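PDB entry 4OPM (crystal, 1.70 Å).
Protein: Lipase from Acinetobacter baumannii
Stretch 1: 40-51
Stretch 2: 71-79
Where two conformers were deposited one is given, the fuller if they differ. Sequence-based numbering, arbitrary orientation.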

ATOM      1  N   GLY A  40      -3.115  -0.016 -18.527  1.00 21.49           N
ATOM      2  CA  GLY A  40      -3.246   1.265 -19.208  1.00 21.51           C
ATOM      3  C   GLY A  40      -2.171   1.544 -20.246  1.00 25.52           C
ATOM      4  O   GLY A  40      -1.184   0.806 -20.365  1.00 24.69           O
ATOM      5  N   SER A  41      -2.361   2.627 -21.000  1.00 23.14           N
ATOM      6  CA  SER A  41      -1.449   3.030 -22.065  1.00 24.16           C
ATOM      7  C   SER A  41      -0.212   3.731 -21.512  1.00 30.02           C
ATOM      8  O   SER A  41      -0.321   4.563 -20.611  1.00 28.64           O
ATOM      9  CB  SER A  41      -2.164   3.956 -23.048  1.00 26.29           C
ATOM     10  OG  SER A  41      -1.289   4.383 -24.078  1.00 33.58           O
ATOM     11  N   SER A  42       0.943   3.469 -22.121  1.00 29.01           N
ATOM     12  CA  SER A  42       2.205   4.124 -21.766  1.00 30.10           C
ATOM     13  C   SER A  42       2.183   5.634 -22.157  1.00 33.18           C
ATOM     14  O   SER A  42       3.043   6.385 -21.712  1.00 34.31           O
ATOM     15  CB  SER A  42       3.378   3.414 -22.439  1.00 36.19           C
ATOM     16  OG  SER A  42       3.197   3.357 -23.844  1.00 49.08           O
ATOM     17  N   THR A  43       1.184   6.069 -22.952  1.00 28.86           N
ATOM     18  CA  THR A  43       1.003   7.476 -23.342  1.00 28.80           C
ATOM     19  C   THR A  43       0.368   8.291 -22.199  1.00 31.40           C
ATOM     20  O   THR A  43       0.345   9.521 -22.259  1.00 31.93           O
ATOM     21  CB  THR A  43       0.127   7.612 -24.605  1.00 33.75           C
ATOM     22  OG1 THR A  43      -1.176   7.066 -24.371  1.00 34.28           O
ATOM     23  CG2 THR A  43       0.754   6.992 -25.826  1.00 32.63           C
ATOM     24  N   LYS A  44      -0.172   7.598 -21.184  1.00 24.91           N
ATOM     25  CA  LYS A  44      -0.899   8.208 -20.079  1.00 23.06           C
ATOM     26  C   LYS A  44       0.011   8.463 -18.875  1.00 25.39           C
ATOM     27  O   LYS A  44       1.057   7.821 -18.757  1.00 23.83           O
ATOM     28  CB  LYS A  44      -2.096   7.314 -19.686  1.00 24.00           C
ATOM     29  CG  LYS A  44      -3.069   7.026 -20.838  1.00 30.82           C
ATOM     30  CD  LYS A  44      -3.924   8.220 -21.213  1.00 38.09           C
ATOM     31  CE  LYS A  44      -5.008   7.815 -22.180  1.00 46.79           C
ATOM     32  NZ  LYS A  44      -5.688   9.011 -22.733  1.00 52.85           N
ATOM     33  N   PRO A  45      -0.366   9.393 -17.954  1.00 22.06           N
ATOM     34  CA  PRO A  45       0.503   9.650 -16.782  1.00 21.56           C
ATOM     35  C   PRO A  45       0.680   8.399 -15.916  1.00 24.82           C
ATOM     36  O   PRO A  45      -0.270   7.627 -15.724  1.00 24.01           O
ATOM     37  CB  PRO A  45      -0.238  10.762 -16.024  1.00 23.09           C
ATOM     38  CG  PRO A  45      -1.174  11.364 -17.027  1.00 27.08           C
ATOM     39  CD  PRO A  45      -1.590  10.217 -17.898  1.00 22.46           C
ATOM     40  N   THR A  46       1.914   8.182 -15.438  1.00 21.93           N
ATOM     41  CA  THR A  46       2.254   7.011 -14.640  1.00 21.52           C
ATOM     42  C   THR A  46       1.775   7.145 -13.198  1.00 22.46           C
ATOM     43  O   THR A  46       1.951   8.196 -12.572  1.00 20.53           O
ATOM     44  CB  THR A  46       3.765   6.746 -14.683  1.00 29.45           C
ATOM     45  OG1 THR A  46       4.150   6.580 -16.043  1.00 36.34           O
ATOM     46  CG2 THR A  46       4.175   5.502 -13.890  1.00 26.54           C
ATOM     47  N   LEU A  47       1.187   6.039 -12.694  1.00 18.09           N
ATOM     48  CA  LEU A  47       0.717   5.901 -11.298  0.60 16.57           C
ATOM     49  C   LEU A  47       1.364   4.687 -10.674  1.00 20.89           C
ATOM     50  O   LEU A  47       1.214   3.569 -11.179  1.00 20.50           O
ATOM     51  CB  LEU A  47      -0.823   5.781 -11.087  0.60 15.80           C
ATOM     52  CG  LEU A  47      -1.841   6.615 -11.844  0.60 19.00           C
ATOM     53  CD1 LEU A  47      -3.248   6.233 -11.412  0.60 18.04           C
ATOM     54  CD2 LEU A  47      -1.656   8.080 -11.614  0.60 20.03           C
ATOM     55  N   LEU A  48       2.078   4.897  -9.560  1.00 16.42           N
ATOM     56  CA  LEU A  48       2.716   3.812  -8.820  1.00 16.63           C
ATOM     57  C   LEU A  48       1.908   3.567  -7.549  1.00 19.41           C
ATOM     58  O   LEU A  48       1.765   4.487  -6.739  1.00 18.56           O
ATOM     59  CB  LEU A  48       4.192   4.143  -8.504  1.00 17.52           C
ATOM     60  CG  LEU A  48       4.978   3.114  -7.668  1.00 21.94           C
ATOM     61  CD1 LEU A  48       5.181   1.808  -8.433  1.00 21.07           C
ATOM     62  CD2 LEU A  48       6.328   3.693  -7.215  1.00 22.07           C
ATOM     63  N   LEU A  49       1.363   2.341  -7.392  1.00 16.25           N
ATOM     64  CA  LEU A  49       0.523   1.982  -6.241  1.00 14.90           C
ATOM     65  C   LEU A  49       1.265   1.029  -5.351  1.00 16.96           C
ATOM     66  O   LEU A  49       1.705  -0.025  -5.822  1.00 16.79           O
ATOM     67  CB  LEU A  49      -0.835   1.384  -6.679  1.00 13.99           C
ATOM     68  CG  LEU A  49      -1.622   2.152  -7.733  1.00 17.53           C
ATOM     69  CD1 LEU A  49      -2.915   1.429  -8.077  1.00 17.27           C
ATOM     70  CD2 LEU A  49      -1.923   3.555  -7.266  1.00 15.66           C
ATOM     71  N   ILE A  50       1.445   1.420  -4.064  1.00 14.55           N
ATOM     72  CA  ILE A  50       2.253   0.652  -3.099  1.00 14.49           C
ATOM     73  C   ILE A  50       1.390   0.068  -1.982  1.00 16.98           C
ATOM     74  O   ILE A  50       0.811   0.819  -1.200  1.00 15.51           O
ATOM     75  CB  ILE A  50       3.390   1.538  -2.499  1.00 17.38           C
ATOM     76  CG1 ILE A  50       4.115   2.372  -3.580  1.00 17.64           C
ATOM     77  CG2 ILE A  50       4.382   0.684  -1.677  1.00 16.89           C
ATOM     78  CD1 ILE A  50       5.028   3.464  -3.016  1.00 20.24           C
ATOM     79  N   HIS A  51       1.323  -1.280  -1.905  1.00 15.04           N
ATOM     80  CA  HIS A  51       0.553  -1.983  -0.875  1.00 14.73           C
ATOM     81  C   HIS A  51       1.257  -1.908   0.502  1.00 18.73           C
ATOM     82  O   HIS A  51       2.404  -1.457   0.604  1.00 18.16           O
ATOM     83  CB  HIS A  51       0.288  -3.452  -1.279  1.00 15.62           C
ATOM     84  CG  HIS A  51       1.516  -4.310  -1.291  1.00 18.87           C
ATOM     85  ND1 HIS A  51       2.081  -4.790  -0.112  1.00 20.51           N
ATOM     86  CD2 HIS A  51       2.245  -4.764  -2.338  1.00 20.61           C
ATOM     87  CE1 HIS A  51       3.122  -5.520  -0.484  1.00 20.32           C
ATOM     88  NE2 HIS A  51       3.254  -5.543  -1.813  1.00 20.86           N
ATOM     89  N   TYR A  71      -4.938   6.139 -17.027  1.00 21.30           N
ATOM     90  CA  TYR A  71      -3.595   6.210 -16.459  1.00 19.87           C
ATOM     91  C   TYR A  71      -2.769   4.967 -16.754  1.00 21.74           C
ATOM     92  O   TYR A  71      -3.321   3.932 -17.123  1.00 20.34           O
ATOM     93  CB  TYR A  71      -3.658   6.454 -14.936  1.00 20.60           C
ATOM     94  CG  TYR A  71      -4.273   7.797 -14.611  1.00 22.79           C
ATOM     95  CD1 TYR A  71      -3.511   8.964 -14.664  1.00 25.77           C
ATOM     96  CD2 TYR A  71      -5.640   7.921 -14.373  1.00 23.63           C
ATOM     97  CE1 TYR A  71      -4.088  10.216 -14.463  1.00 26.53           C
ATOM     98  CE2 TYR A  71      -6.227   9.173 -14.162  1.00 24.68           C
ATOM     99  CZ  TYR A  71      -5.444  10.315 -14.219  1.00 30.77           C
ATOM    100  OH  TYR A  71      -5.988  11.562 -14.042  1.00 36.32           O
ATOM    101  N   HIS A  72      -1.436   5.100 -16.636  1.00 18.72           N
ATOM    102  CA  HIS A  72      -0.480   4.000 -16.790  1.00 18.99           C
ATOM    103  C   HIS A  72      -0.166   3.512 -15.368  1.00 22.67           C
ATOM    104  O   HIS A  72       0.603   4.138 -14.642  1.00 23.95           O
ATOM    105  CB  HIS A  72       0.774   4.430 -17.557  1.00 20.34           C
ATOM    106  CG  HIS A  72       1.760   3.317 -17.749  1.00 24.75           C
ATOM    107  ND1 HIS A  72       3.120   3.537 -17.667  1.00 27.23           N
ATOM    108  CD2 HIS A  72       1.545   2.003 -18.012  1.00 26.92           C
ATOM    109  CE1 HIS A  72       3.691   2.365 -17.898  1.00 27.16           C
ATOM    110  NE2 HIS A  72       2.783   1.413 -18.118  1.00 27.08           N
ATOM    111  N   VAL A  73      -0.777   2.404 -14.979  1.00 17.91           N
ATOM    112  CA  VAL A  73      -0.737   1.922 -13.599  1.00 17.06           C
ATOM    113  C   VAL A  73       0.332   0.844 -13.411  1.00 19.63           C
ATOM    114  O   VAL A  73       0.381  -0.120 -14.171  1.00 19.62           O
ATOM    115  CB  VAL A  73      -2.160   1.437 -13.181  1.00 19.73           C
ATOM    116  CG1 VAL A  73      -2.183   0.937 -11.741  1.00 19.74           C
ATOM    117  CG2 VAL A  73      -3.204   2.538 -13.381  1.00 19.45           C
ATOM    118  N   ILE A  74       1.168   1.012 -12.366  1.00 16.31           N
ATOM    119  CA  ILE A  74       2.233   0.059 -11.999  1.00 15.92           C
ATOM    120  C   ILE A  74       2.028  -0.338 -10.540  1.00 18.56           C
ATOM    121  O   ILE A  74       1.946   0.534  -9.672  1.00 18.19           O
ATOM    122  CB  ILE A  74       3.643   0.655 -12.250  1.00 19.14           C
ATOM    123  CG1 ILE A  74       3.850   1.019 -13.747  1.00 19.74           C
ATOM    124  CG2 ILE A  74       4.769  -0.279 -11.716  1.00 19.34           C
ATOM    125  CD1 ILE A  74       4.020  -0.206 -14.709  1.00 25.57           C
ATOM    126  N   ILE A  75       1.912  -1.649 -10.272  1.00 14.89           N
ATOM    127  CA  ILE A  75       1.618  -2.119  -8.910  1.00 13.32           C
ATOM    128  C   ILE A  75       2.563  -3.262  -8.537  1.00 17.92           C
ATOM    129  O   ILE A  75       2.283  -4.421  -8.833  1.00 16.22           O
ATOM    130  CB  ILE A  75       0.132  -2.565  -8.726  1.00 15.10           C
ATOM    131  CG1 ILE A  75      -0.865  -1.739  -9.558  1.00 15.62           C
ATOM    132  CG2 ILE A  75      -0.242  -2.617  -7.220  1.00 16.38           C
ATOM    133  CD1 ILE A  75      -2.332  -2.265  -9.486  1.00 16.44           C
ATOM    134  N   PRO A  76       3.647  -2.968  -7.828  1.00 17.53           N
ATOM    135  CA  PRO A  76       4.581  -4.044  -7.483  1.00 17.22           C
ATOM    136  C   PRO A  76       4.197  -4.829  -6.248  1.00 20.27           C
ATOM    137  O   PRO A  76       3.578  -4.304  -5.315  1.00 20.27           O
ATOM    138  CB  PRO A  76       5.899  -3.289  -7.225  1.00 19.87           C
ATOM    139  CG  PRO A  76       5.468  -1.927  -6.743  1.00 23.35           C
ATOM    140  CD  PRO A  76       4.143  -1.637  -7.409  1.00 19.43           C
ATOM    141  N   ASP A  77       4.619  -6.091  -6.232  1.00 17.63           N
ATOM    142  CA  ASP A  77       4.642  -6.913  -5.040  1.00 16.92           C
ATOM    143  C   ASP A  77       5.933  -6.539  -4.327  1.00 19.75           C
ATOM    144  O   ASP A  77       7.023  -6.722  -4.889  1.00 19.17           O
ATOM    145  CB  ASP A  77       4.637  -8.415  -5.366  1.00 18.37           C
ATOM    146  CG  ASP A  77       3.287  -9.025  -5.654  1.00 21.58           C
ATOM    147  OD1 ASP A  77       2.285  -8.586  -5.025  1.00 20.87           O
ATOM    148  OD2 ASP A  77       3.245 -10.012  -6.405  1.00 23.92           O
ATOM    149  N   LEU A  78       5.845  -5.978  -3.135  1.00 17.20           N
ATOM    150  CA  LEU A  78       7.074  -5.635  -2.424  1.00 18.16           C
ATOM    151  C   LEU A  78       7.778  -6.891  -1.938  1.00 20.26           C
ATOM    152  O   LEU A  78       7.109  -7.905  -1.709  1.00 19.35           O
ATOM    153  CB  LEU A  78       6.750  -4.731  -1.200  1.00 18.49           C
ATOM    154  CG  LEU A  78       6.141  -3.349  -1.479  1.00 22.64           C
ATOM    155  CD1 LEU A  78       5.603  -2.726  -0.193  1.00 22.49           C
ATOM    156  CD2 LEU A  78       7.166  -2.402  -2.110  1.00 23.61           C
ATOM    157  N   PRO A  79       9.110  -6.845  -1.729  1.00 18.63           N
ATOM    158  CA  PRO A  79       9.800  -7.978  -1.078  1.00 19.00           C
ATOM    159  C   PRO A  79       9.035  -8.461   0.166  1.00 23.64           C
ATOM    160  O   PRO A  79       8.582  -7.640   0.977  1.00 23.96           O
ATOM    161  CB  PRO A  79      11.137  -7.358  -0.671  1.00 20.96           C
ATOM    162  CG  PRO A  79      11.384  -6.328  -1.716  1.00 24.88           C
ATOM    163  CD  PRO A  79      10.032  -5.707  -1.930  1.00 20.67           C
TER
HETATM  164  O   HOH W   1       3.338   6.387 -18.696  1.00 37.65           O
HETATM  165  O   HOH W   2       1.831  -2.434  -4.448  1.00 17.69           O

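Gly40 opens the contact by packing backbone on backbone: its CA lies 3.4 Å from Tyr71 O in a nearly straight CA-H...O contact. Phi is positive here, and an ideal CB would fall 1.9 Å from Tyr71 O, so glycine answers both demands at once. A type I turn from Ser41 to Lys44 follows, closed by Lys44 N to Ser41 O at 3.1 Å and braced by the hydrogen bond between Ser41 OG and Thr43 OG1 (2.7 Å). The turn wraps His72: Ser42 CA sits over the face of its ring, 4.2 Å from the centroid. One water gathers the polar ends here, donating to Ser42 O and Lys44 O, accepting from Thr46 OG1, and bonding His72 ND1.

Pro45 has no NH to give, but its O accepts from His72 N at 2.9 Å, starting the parallel ladder. From there the ladder skips alternate residues, and side chains alternate accordingly. Thr46 makes no such bond to the partner strand, yet its CA approaches His72 O (3.3 Å). Leu47 uses both backbone groups, N to His72 O and O to Ile74 N, each 2.8 Å; it shares a face with Val73, its CD1 reaching Tyr71 CB at 3.6 Å. Leu48 is skipped in turn, its CA 3.5 Å from Ile74 O; on the other face with Ile74, it places CD1 3.7 Å from Pro76 CD. Leu49 N then reaches Ile74 O at 3.0 Å, and Leu49 CD1 packs against Val73 CG1 at 3.8 Å.

Past Leu49 direct pairing gives way to a second water, which donates to Leu49 O and Pro76 O and accepts from His51 N. Ile50 CG2 meets Leu78 CD1 at 3.9 Å. Finally a side chain takes over the backbone's role: His51 NE2 accepts from Leu78 N at 2.9 Å, almost linearly, while Leu78 CD1 covers one face of the imidazole.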